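Long-range contacts in RagA protein (Porphyromonas gingivalis, PDB 6SLN), which probably forms the TonB-dependent outer-membrane transporter of the Rag system, a plugged beta barrel that takes up substrate into the periplasm: residues A[125-129]-A[184-188]; A[699-705]-A[734-740]; A[756-762]-A[843-848]. All coordinates share one frame; numbering follows the deposited sequence.

Contact 1 (A[125-129]-A[184-188]); sequences QVAGM and SVLKD
Val126, Ala127 and Met129 meet Val185 and Lys187 in a buried contact inside the plug domain, between a tight turn and the end of strand 180-186. The turn is type II, Val126 to Met129, closed by the backbone bond from Met129 N to Val126 O. Val185 is the apolar centre. Its CG2 lies 3.6 Å from Met129 CE, and Val185 CG1 touches the same methyl, which therefore straddles both branches. Met129 reaches it on a chain that leaves anti to the backbone N (chi1 -179°) and bends at the sulfur. Val126 CG1 packs on Val185 CB at 4.0 Å, the two valines slanting across each other. Ile146 of strand 143-146 touches both Met129 and Val185, and Ala103 and Val105 of strand 102-106 cover Val126.

Beside this patch Lys187 reaches to the turn, its chain bent at chi3 and its CD, CE and NZ approaching Ala127 O; Lys187 NZ bonds to Ala127 O at 2.6 Å. The ammonium comes in at a C=O...N angle of 133°, tilted 33° from the carbonyl plane. Lys187 NZ also forms a salt bridge with Asp738 of the barrel wall. The buried ammonium thus has a neutral and a charged acceptor; the nearby carboxylate probably stabilises its positive charge, so one ammonium links the turn carbonyl to the barrel wall.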
loop_
_atom_site.group_PDB
_atom_site.type_symbol
_atom_site.label_atom_id
_atom_site.label_comp_id
_atom_site.label_asym_id
_atom_site.label_seq_id
_atom_site.Cartn_x
_atom_site.Cartn_y
_atom_site.Cartn_z
ATOM N N GLN A 125 -36.445 15.446 17.869
ATOM C CA GLN A 125 -36.865 16.615 17.102
ATOM C C GLN A 125 -37.908 16.312 16.030
ATOM O O GLN A 125 -38.643 17.221 15.619
ATOM C CB GLN A 125 -35.644 17.276 16.445
ATOM C CG GLN A 125 -34.618 17.822 17.432
ATOM C CD GLN A 125 -35.211 18.853 18.364
ATOM O OE1 GLN A 125 -35.816 19.830 17.924
ATOM N NE2 GLN A 125 -35.044 18.641 19.665
ATOM N N VAL A 126 -38.001 15.072 15.561
ATOM C CA VAL A 126 -38.931 14.736 14.492
ATOM C C VAL A 126 -39.756 13.517 14.890
ATOM O O VAL A 126 -39.200 12.456 15.193
ATOM C CB VAL A 126 -38.196 14.482 13.168
ATOM C CG1 VAL A 126 -39.188 14.101 12.084
ATOM C CG2 VAL A 126 -37.412 15.712 12.757
ATOM N N ALA A 127 -41.078 13.664 14.854
ATOM C CA ALA A 127 -41.987 12.574 15.196
ATOM C C ALA A 127 -41.752 11.370 14.294
ATOM O O ALA A 127 -41.761 11.495 13.068
ATOM C CB ALA A 127 -43.440 13.045 15.075
ATOM N N GLY A 128 -41.538 10.207 14.905
ATOM C CA GLY A 128 -41.368 8.974 14.179
ATOM C C GLY A 128 -39.938 8.630 13.825
ATOM O O GLY A 128 -39.693 7.536 13.293
ATOM N N MET A 129 -38.983 9.515 14.089
ATOM C CA MET A 129 -37.589 9.260 13.742
ATOM C C MET A 129 -36.820 8.965 15.022
ATOM O O MET A 129 -36.772 9.812 15.923
ATOM C CB MET A 129 -36.990 10.447 12.990
ATOM C CG MET A 129 -35.552 10.259 12.559
ATOM S SD MET A 129 -34.837 11.817 11.974
ATOM C CE MET A 129 -34.285 11.323 10.354
ATOM N N SER A 184 -35.157 18.061 5.986
ATOM C CA SER A 184 -36.495 17.511 5.830
ATOM C C SER A 184 -36.441 16.002 6.018
ATOM O O SER A 184 -35.576 15.328 5.449
ATOM C CB SER A 184 -37.078 17.852 4.457
ATOM O OG SER A 184 -37.070 19.247 4.218
ATOM N N VAL A 185 -37.341 15.473 6.836
ATOM C CA VAL A 185 -37.436 14.035 7.029
ATOM C C VAL A 185 -38.713 13.574 6.350
ATOM O O VAL A 185 -39.807 14.049 6.681
ATOM C CB VAL A 185 -37.395 13.647 8.515
ATOM C CG1 VAL A 185 -37.450 12.125 8.676
ATOM C CG2 VAL A 185 -36.119 14.189 9.139
ATOM N N LEU A 186 -38.565 12.677 5.375
ATOM C CA LEU A 186 -39.682 12.150 4.603
ATOM C C LEU A 186 -40.034 10.753 5.106
ATOM O O LEU A 186 -39.200 9.839 5.058
ATOM C CB LEU A 186 -39.342 12.116 3.116
ATOM C CG LEU A 186 -38.581 13.301 2.544
ATOM C CD1 LEU A 186 -38.410 13.071 1.086
ATOM C CD2 LEU A 186 -39.328 14.590 2.784
ATOM N N LYS A 187 -41.275 10.585 5.566
ATOM C CA LYS A 187 -41.662 9.393 6.302
ATOM C C LYS A 187 -42.509 8.399 5.515
ATOM O O LYS A 187 -42.511 7.217 5.871
ATOM C CB LYS A 187 -42.424 9.792 7.575
ATOM C CG LYS A 187 -41.741 10.896 8.367
ATOM C CD LYS A 187 -42.305 11.038 9.788
ATOM C CE LYS A 187 -42.768 12.477 10.068
ATOM N NZ LYS A 187 -43.405 12.675 11.420
ATOM N N ASP A 188 -43.219 8.828 4.472
ATOM C CA ASP A 188 -44.191 7.978 3.795
ATOM C C ASP A 188 -43.894 7.839 2.304
ATOM O O ASP A 188 -43.160 8.626 1.707
ATOM C CB ASP A 188 -45.606 8.523 3.966
ATOM C CG ASP A 188 -45.868 9.691 3.073
ATOM O OD1 ASP A 188 -45.350 10.777 3.375
ATOM O OD2 ASP A 188 -46.563 9.521 2.063
#

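Contact 2 (A[699-705]-A[734-740])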
loop_
_atom_site.group_PDB
_atom_site.type_symbol
_atom_site.label_atom_id
_atom_site.label_comp_id
_atom_site.label_asym_id
_atom_site.label_seq_id
_atom_site.Cartn_x
_atom_site.Cartn_y
_atom_site.Cartn_z
ATOM N N GLU A 699 -50.029 18.049 14.184
ATOM C CA GLU A 699 -50.098 17.075 13.101
ATOM C C GLU A 699 -50.068 15.677 13.696
ATOM O O GLU A 699 -49.143 15.336 14.441
ATOM C CB GLU A 699 -48.957 17.264 12.111
ATOM C CG GLU A 699 -48.998 16.278 10.958
ATOM C CD GLU A 699 -48.870 16.957 9.610
ATOM O OE1 GLU A 699 -49.330 16.364 8.606
ATOM O OE2 GLU A 699 -48.309 18.079 9.560
ATOM N N VAL A 700 -51.098 14.890 13.384
ATOM C CA VAL A 700 -51.152 13.464 13.691
ATOM C C VAL A 700 -51.036 12.697 12.381
ATOM O O VAL A 700 -51.597 13.108 11.357
ATOM C CB VAL A 700 -52.439 13.058 14.439
ATOM C CG1 VAL A 700 -52.211 11.750 15.155
ATOM C CG2 VAL A 700 -52.856 14.122 15.429
ATOM N N ASP A 701 -50.306 11.586 12.415
ATOM C CA ASP A 701 -50.143 10.719 11.252
ATOM C C ASP A 701 -50.212 9.275 11.724
ATOM O O ASP A 701 -49.341 8.827 12.469
ATOM C CB ASP A 701 -48.819 10.991 10.543
ATOM C CG ASP A 701 -48.953 12.012 9.439
ATOM O OD1 ASP A 701 -49.403 11.628 8.336
ATOM O OD2 ASP A 701 -48.623 13.200 9.679
ATOM N N PHE A 702 -51.245 8.558 11.306
ATOM C CA PHE A 702 -51.350 7.128 11.547
ATOM C C PHE A 702 -50.839 6.395 10.318
ATOM O O PHE A 702 -51.274 6.673 9.197
ATOM C CB PHE A 702 -52.794 6.720 11.848
ATOM C CG PHE A 702 -53.018 5.225 11.883
ATOM C CD1 PHE A 702 -52.719 4.491 13.024
ATOM C CD2 PHE A 702 -53.522 4.548 10.769
ATOM C CE1 PHE A 702 -52.925 3.102 13.058
ATOM C CE2 PHE A 702 -53.730 3.164 10.796
ATOM C CZ PHE A 702 -53.432 2.443 11.946
ATOM N N TYR A 703 -49.936 5.449 10.531
ATOM C CA TYR A 703 -49.385 4.683 9.429
ATOM C C TYR A 703 -49.417 3.199 9.746
ATOM O O TYR A 703 -49.493 2.785 10.907
ATOM C CB TYR A 703 -47.944 5.083 9.140
ATOM C CG TYR A 703 -47.022 4.765 10.285
ATOM C CD1 TYR A 703 -46.376 3.540 10.362
ATOM C CD2 TYR A 703 -46.810 5.684 11.298
ATOM C CE1 TYR A 703 -45.542 3.243 11.411
ATOM C CE2 TYR A 703 -45.970 5.399 12.349
ATOM C CZ TYR A 703 -45.338 4.182 12.402
ATOM O OH TYR A 703 -44.499 3.900 13.455
ATOM N N VAL A 704 -49.323 2.399 8.686
ATOM C CA VAL A 704 -49.081 0.965 8.798
ATOM C C VAL A 704 -48.151 0.574 7.663
ATOM O O VAL A 704 -48.440 0.837 6.488
ATOM C CB VAL A 704 -50.363 0.112 8.763
ATOM C CG1 VAL A 704 -51.196 0.434 7.543
ATOM C CG2 VAL A 704 -49.990 -1.361 8.780
ATOM N N ARG A 705 -47.035 -0.042 8.017
ATOM C CA ARG A 705 -45.920 -0.283 7.119
ATOM C C ARG A 705 -45.633 -1.777 7.119
ATOM O O ARG A 705 -45.525 -2.397 8.181
ATOM C CB ARG A 705 -44.700 0.557 7.561
ATOM C CG ARG A 705 -43.355 -0.078 7.368
ATOM C CD ARG A 705 -42.251 0.842 7.857
ATOM N NE ARG A 705 -40.972 0.452 7.267
ATOM C CZ ARG A 705 -39.796 0.771 7.780
ATOM N NH1 ARG A 705 -39.741 1.494 8.887
ATOM N NH2 ARG A 705 -38.678 0.374 7.182
ATOM N N ASN A 734 -45.077 -2.888 10.790
ATOM C CA ASN A 734 -44.818 -1.799 11.717
ATOM C C ASN A 734 -46.030 -0.888 11.724
ATOM O O ASN A 734 -46.399 -0.341 10.681
ATOM C CB ASN A 734 -43.555 -1.032 11.322
ATOM C CG ASN A 734 -42.330 -1.564 12.020
ATOM O OD1 ASN A 734 -42.151 -1.367 13.218
ATOM N ND2 ASN A 734 -41.483 -2.246 11.284
ATOM N N THR A 735 -46.656 -0.737 12.889
ATOM C CA THR A 735 -47.877 0.045 13.007
ATOM C C THR A 735 -47.699 1.031 14.146
ATOM O O THR A 735 -47.243 0.650 15.229
ATOM C CB THR A 735 -49.073 -0.871 13.229
ATOM O OG1 THR A 735 -49.130 -1.800 12.140
ATOM C CG2 THR A 735 -50.394 -0.074 13.313
ATOM N N GLY A 736 -48.026 2.294 13.888
ATOM C CA GLY A 736 -47.680 3.328 14.842
ATOM C C GLY A 736 -48.367 4.642 14.537
ATOM O O GLY A 736 -49.136 4.763 13.578
ATOM N N VAL A 737 -48.055 5.635 15.380
ATOM C CA VAL A 737 -48.697 6.945 15.377
ATOM C C VAL A 737 -47.625 8.030 15.421
ATOM O O VAL A 737 -46.576 7.850 16.044
ATOM C CB VAL A 737 -49.668 7.075 16.563
ATOM C CG1 VAL A 737 -50.050 8.522 16.791
ATOM C CG2 VAL A 737 -50.909 6.232 16.296
ATOM N N ASP A 738 -47.877 9.143 14.732
ATOM C CA ASP A 738 -46.969 10.282 14.661
ATOM C C ASP A 738 -47.716 11.503 15.172
ATOM O O ASP A 738 -48.647 11.972 14.513
ATOM C CB ASP A 738 -46.496 10.520 13.228
ATOM C CG ASP A 738 -45.233 9.755 12.885
ATOM O OD1 ASP A 738 -44.622 10.066 11.831
ATOM O OD2 ASP A 738 -44.861 8.842 13.651
ATOM N N LEU A 739 -47.312 12.037 16.325
ATOM C CA LEU A 739 -47.940 13.229 16.884
ATOM C C LEU A 739 -46.914 14.346 17.002
ATOM O O LEU A 739 -45.802 14.126 17.492
ATOM C CB LEU A 739 -48.575 12.950 18.249
ATOM C CG LEU A 739 -49.201 14.198 18.875
ATOM C CD1 LEU A 739 -50.212 14.830 17.928
ATOM C CD2 LEU A 739 -49.854 13.879 20.202
ATOM N N SER A 740 -47.295 15.545 16.561
ATOM C CA SER A 740 -46.400 16.692 16.536
ATOM C C SER A 740 -47.191 17.938 16.910
ATOM O O SER A 740 -48.280 18.171 16.375
ATOM C CB SER A 740 -45.744 16.828 15.150
ATOM O OG SER A 740 -45.243 18.127 14.928
#
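Tyr703 lies across the backbone of Gly736, its antiparallel partner on the neighbouring strand. From CB the side chain turns between its own N and carbonyl carbon (chi1 64°), which swings the ring back over segment 734-740. CG and CD2 come first to Gly736 O, which sits 3.3 Å above one ring face, offset toward the rim. Further out, CE2 meets Gly736 C, while CE1 on the other flank faces Gly736 N and, obliquely, Asn734 O. Tyr703 CZ rests 3.5 Å from Gly736 CA, and the hydroxyl points past the glycine to Asn762 OD1 of the next strand, a probable hydrogen bond modelled too short to be trusted in detail. His147 of the plug stacks on the Tyr703 ring.

The two segments are neighbouring staves of the transmembrane barrel of a TonB-dependent receptor, running antiparallel at 170°. Hydrogen-bonded pairs alternate with non-hydrogen-bonded ones; beside the tyrosine the ladder stretches, Tyr703 N to Gly736 O being 3.2 Å and the return bond weak. Tyr703, Asp701, Arg705, Asn734 and Asp738 share the face turned to the plug: Asp738 binds His147 and Lys187, Asn734 binds Thr149 and Asn762, and Arg705 binds Gln680 and the carbonyl of His147. Val700, Phe702, Val704, Val737 and Leu739 occupy the other face. There Val700 CG2 touches Leu739 CD1 at 3.7 Å, and Phe702 stands roughly at right angles to Val737, whose CG2 meets the ring edge 4.1 Å from Phe702 CD1.

Contact 3 (A[756-762]-A[843-848]); sequences SANFNYN and PITGGF
The Tyr761 ring takes Ile844 at its edge: Ile844 CG1 lies in the ring plane, 3.6 Å from Tyr761 CD1. Pro843 CB approaches the same ring obliquely, 3.9 Å from Tyr761 CE1. Phe759, two residues back on the same face of the sheet, sends its CE1 to the other branch of the isoleucine, Ile844 CG2, at 3.7 Å, again obliquely. Ile844 therefore fits between two aromatic rings; its CG2 lies anti to the backbone N, while CG1, anti to the carbonyl carbon (chi1 -64°), turns to the tyrosine.

Beneath these groups the strands run almost exactly antiparallel. Asn760 and Thr845 form a hydrogen-bonded pair, with Asn760 N to Thr845 O at 2.8 Å and a straight return bond from Thr845 N to Asn760 O. Asn762 N bonds Pro843 O, just before strand 844-853. The ladder is less regular at the glycines: Gly847 N reaches Asn758 O from well above the carbonyl plane. Gly846 and Phe759 form a close non-hydrogen-bonded pair, the Gly846 CA and Phe759 CA atoms 4.1 Å apart.

Asn758, Asn760 and Thr845 lie on the opposite face from the rings. Asn758 touches Ala127 of the plug, and Asn760 bonds Asp738. This beta pairing belongs to the transmembrane barrel wall: strand 752-764 has strand 732-746 on its other side, and strand 844-853 is flanked by strand 857-873, whose Tyr865 packs on Phe759 and Phe848 and whose Val867 packs on Ile844.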
loop_
_atom_site.group_PDB
_atom_site.type_symbol
_atom_site.label_atom_id
_atom_site.label_comp_id
_atom_site.label_asym_id
_atom_site.label_seq_id
_atom_site.Cartn_x
_atom_site.Cartn_y
_atom_site.Cartn_z
ATOM N N SER A 756 -42.386 23.203 21.580
ATOM C CA SER A 756 -42.512 22.225 20.519
ATOM C C SER A 756 -42.548 20.864 21.184
ATOM O O SER A 756 -41.711 20.572 22.044
ATOM C CB SER A 756 -41.349 22.339 19.532
ATOM O OG SER A 756 -41.025 21.082 18.971
ATOM N N ALA A 757 -43.535 20.057 20.828
ATOM C CA ALA A 757 -43.693 18.720 21.371
ATOM C C ALA A 757 -43.592 17.717 20.235
ATOM O O ALA A 757 -43.674 18.067 19.058
ATOM C CB ALA A 757 -45.031 18.575 22.109
ATOM N N ASN A 758 -43.442 16.452 20.594
ATOM C CA ASN A 758 -43.030 15.465 19.610
ATOM C C ASN A 758 -43.217 14.057 20.158
ATOM O O ASN A 758 -42.789 13.770 21.281
ATOM C CB ASN A 758 -41.573 15.742 19.239
ATOM C CG ASN A 758 -41.048 14.798 18.231
ATOM O OD1 ASN A 758 -41.164 15.039 17.039
ATOM N ND2 ASN A 758 -40.447 13.711 18.690
ATOM N N PHE A 759 -43.853 13.169 19.398
ATOM C CA PHE A 759 -44.127 11.840 19.933
ATOM C C PHE A 759 -44.414 10.848 18.811
ATOM O O PHE A 759 -45.055 11.196 17.817
ATOM C CB PHE A 759 -45.314 11.868 20.909
ATOM C CG PHE A 759 -45.749 10.506 21.366
ATOM C CD1 PHE A 759 -45.227 9.954 22.526
ATOM C CD2 PHE A 759 -46.677 9.771 20.641
ATOM C CE1 PHE A 759 -45.617 8.697 22.956
ATOM C CE2 PHE A 759 -47.070 8.510 21.066
ATOM C CZ PHE A 759 -46.543 7.973 22.229
ATOM N N ASN A 760 -43.963 9.606 19.003
ATOM C CA ASN A 760 -44.373 8.482 18.167
ATOM C C ASN A 760 -44.435 7.213 19.004
ATOM O O ASN A 760 -43.523 6.938 19.788
ATOM C CB ASN A 760 -43.422 8.260 16.990
ATOM C CG ASN A 760 -43.555 6.853 16.371
ATOM O OD1 ASN A 760 -42.848 5.915 16.752
ATOM N ND2 ASN A 760 -44.458 6.715 15.407
ATOM N N TYR A 761 -45.509 6.448 18.831
ATOM C CA TYR A 761 -45.563 5.065 19.273
ATOM C C TYR A 761 -45.425 4.141 18.066
ATOM O O TYR A 761 -45.889 4.462 16.968
ATOM C CB TYR A 761 -46.874 4.764 20.002
ATOM C CG TYR A 761 -46.982 3.316 20.426
ATOM C CD1 TYR A 761 -46.261 2.844 21.508
ATOM C CD2 TYR A 761 -47.788 2.418 19.735
ATOM C CE1 TYR A 761 -46.341 1.529 21.899
ATOM C CE2 TYR A 761 -47.871 1.090 20.119
ATOM C CZ TYR A 761 -47.143 0.651 21.207
ATOM O OH TYR A 761 -47.203 -0.667 21.616
ATOM N N ASN A 762 -44.789 2.986 18.262
ATOM C CA ASN A 762 -44.672 2.038 17.162
ATOM C C ASN A 762 -44.698 0.601 17.656
ATOM O O ASN A 762 -43.856 0.209 18.470
ATOM C CB ASN A 762 -43.403 2.275 16.371
ATOM C CG ASN A 762 -43.350 1.409 15.143
ATOM O OD1 ASN A 762 -43.872 1.779 14.096
ATOM N ND2 ASN A 762 -42.768 0.223 15.277
ATOM N N PRO A 843 -40.213 1.107 21.679
ATOM C CA PRO A 843 -41.442 1.454 20.941
ATOM C C PRO A 843 -41.806 2.923 20.991
ATOM O O PRO A 843 -42.565 3.374 20.123
ATOM C CB PRO A 843 -42.539 0.620 21.643
ATOM C CG PRO A 843 -41.824 -0.248 22.639
ATOM C CD PRO A 843 -40.519 0.434 22.948
ATOM N N ILE A 844 -41.305 3.681 21.969
ATOM C CA ILE A 844 -41.760 5.045 22.216
ATOM C C ILE A 844 -40.595 6.020 22.020
ATOM O O ILE A 844 -39.530 5.874 22.635
ATOM C CB ILE A 844 -42.410 5.153 23.608
ATOM C CG1 ILE A 844 -43.664 4.264 23.616
ATOM C CG2 ILE A 844 -42.747 6.602 23.944
ATOM C CD1 ILE A 844 -44.384 4.100 24.965
ATOM N N THR A 845 -40.808 7.009 21.148
ATOM C CA THR A 845 -39.806 7.977 20.730
ATOM C C THR A 845 -40.441 9.356 20.762
ATOM O O THR A 845 -41.411 9.603 20.040
ATOM C CB THR A 845 -39.311 7.678 19.314
ATOM O OG1 THR A 845 -38.830 6.331 19.240
ATOM C CG2 THR A 845 -38.192 8.643 18.922
ATOM N N GLY A 846 -39.882 10.260 21.563
ATOM C CA GLY A 846 -40.377 11.620 21.595
ATOM C C GLY A 846 -39.307 12.633 21.953
ATOM O O GLY A 846 -38.138 12.308 22.181
ATOM N N GLY A 847 -39.740 13.885 21.972
ATOM C CA GLY A 847 -38.924 14.988 22.431
ATOM C C GLY A 847 -39.810 16.191 22.658
ATOM O O GLY A 847 -40.968 16.227 22.225
ATOM N N PHE A 848 -39.260 17.171 23.364
ATOM C CA PHE A 848 -39.941 18.452 23.477
ATOM C C PHE A 848 -38.907 19.554 23.635
ATOM O O PHE A 848 -37.822 19.341 24.186
ATOM C CB PHE A 848 -40.955 18.486 24.627
ATOM C CG PHE A 848 -40.402 18.055 25.951
ATOM C CD1 PHE A 848 -40.342 16.706 26.291
ATOM C CD2 PHE A 848 -39.969 18.997 26.876
ATOM C CE1 PHE A 848 -39.840 16.301 27.532
ATOM C CE2 PHE A 848 -39.480 18.602 28.129
ATOM C CZ PHE A 848 -39.409 17.254 28.454
#

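How the contacts relate
From the N terminus, the chain first closes contact 1 within the plug, when 184-188 returns to 125-129 after 54 intervening residues. Much later contact 2 joins two neighbouring barrel strands, and contact 3 joins 756-762 to 843-848 across a long excursion that includes a separate small antiparallel sheet. The three closures follow in series; none nests or crosses. Strands 732-746 and 752-764 are neighbours, so contacts 2 and 3 form one continuous piece of wall, tied further by the probable bond between Asn734 OD1 and Asn762 ND2. The plug turn of contact 1 packs against this piece, near Leu739 in contact 2 and Thr845 in contact 3.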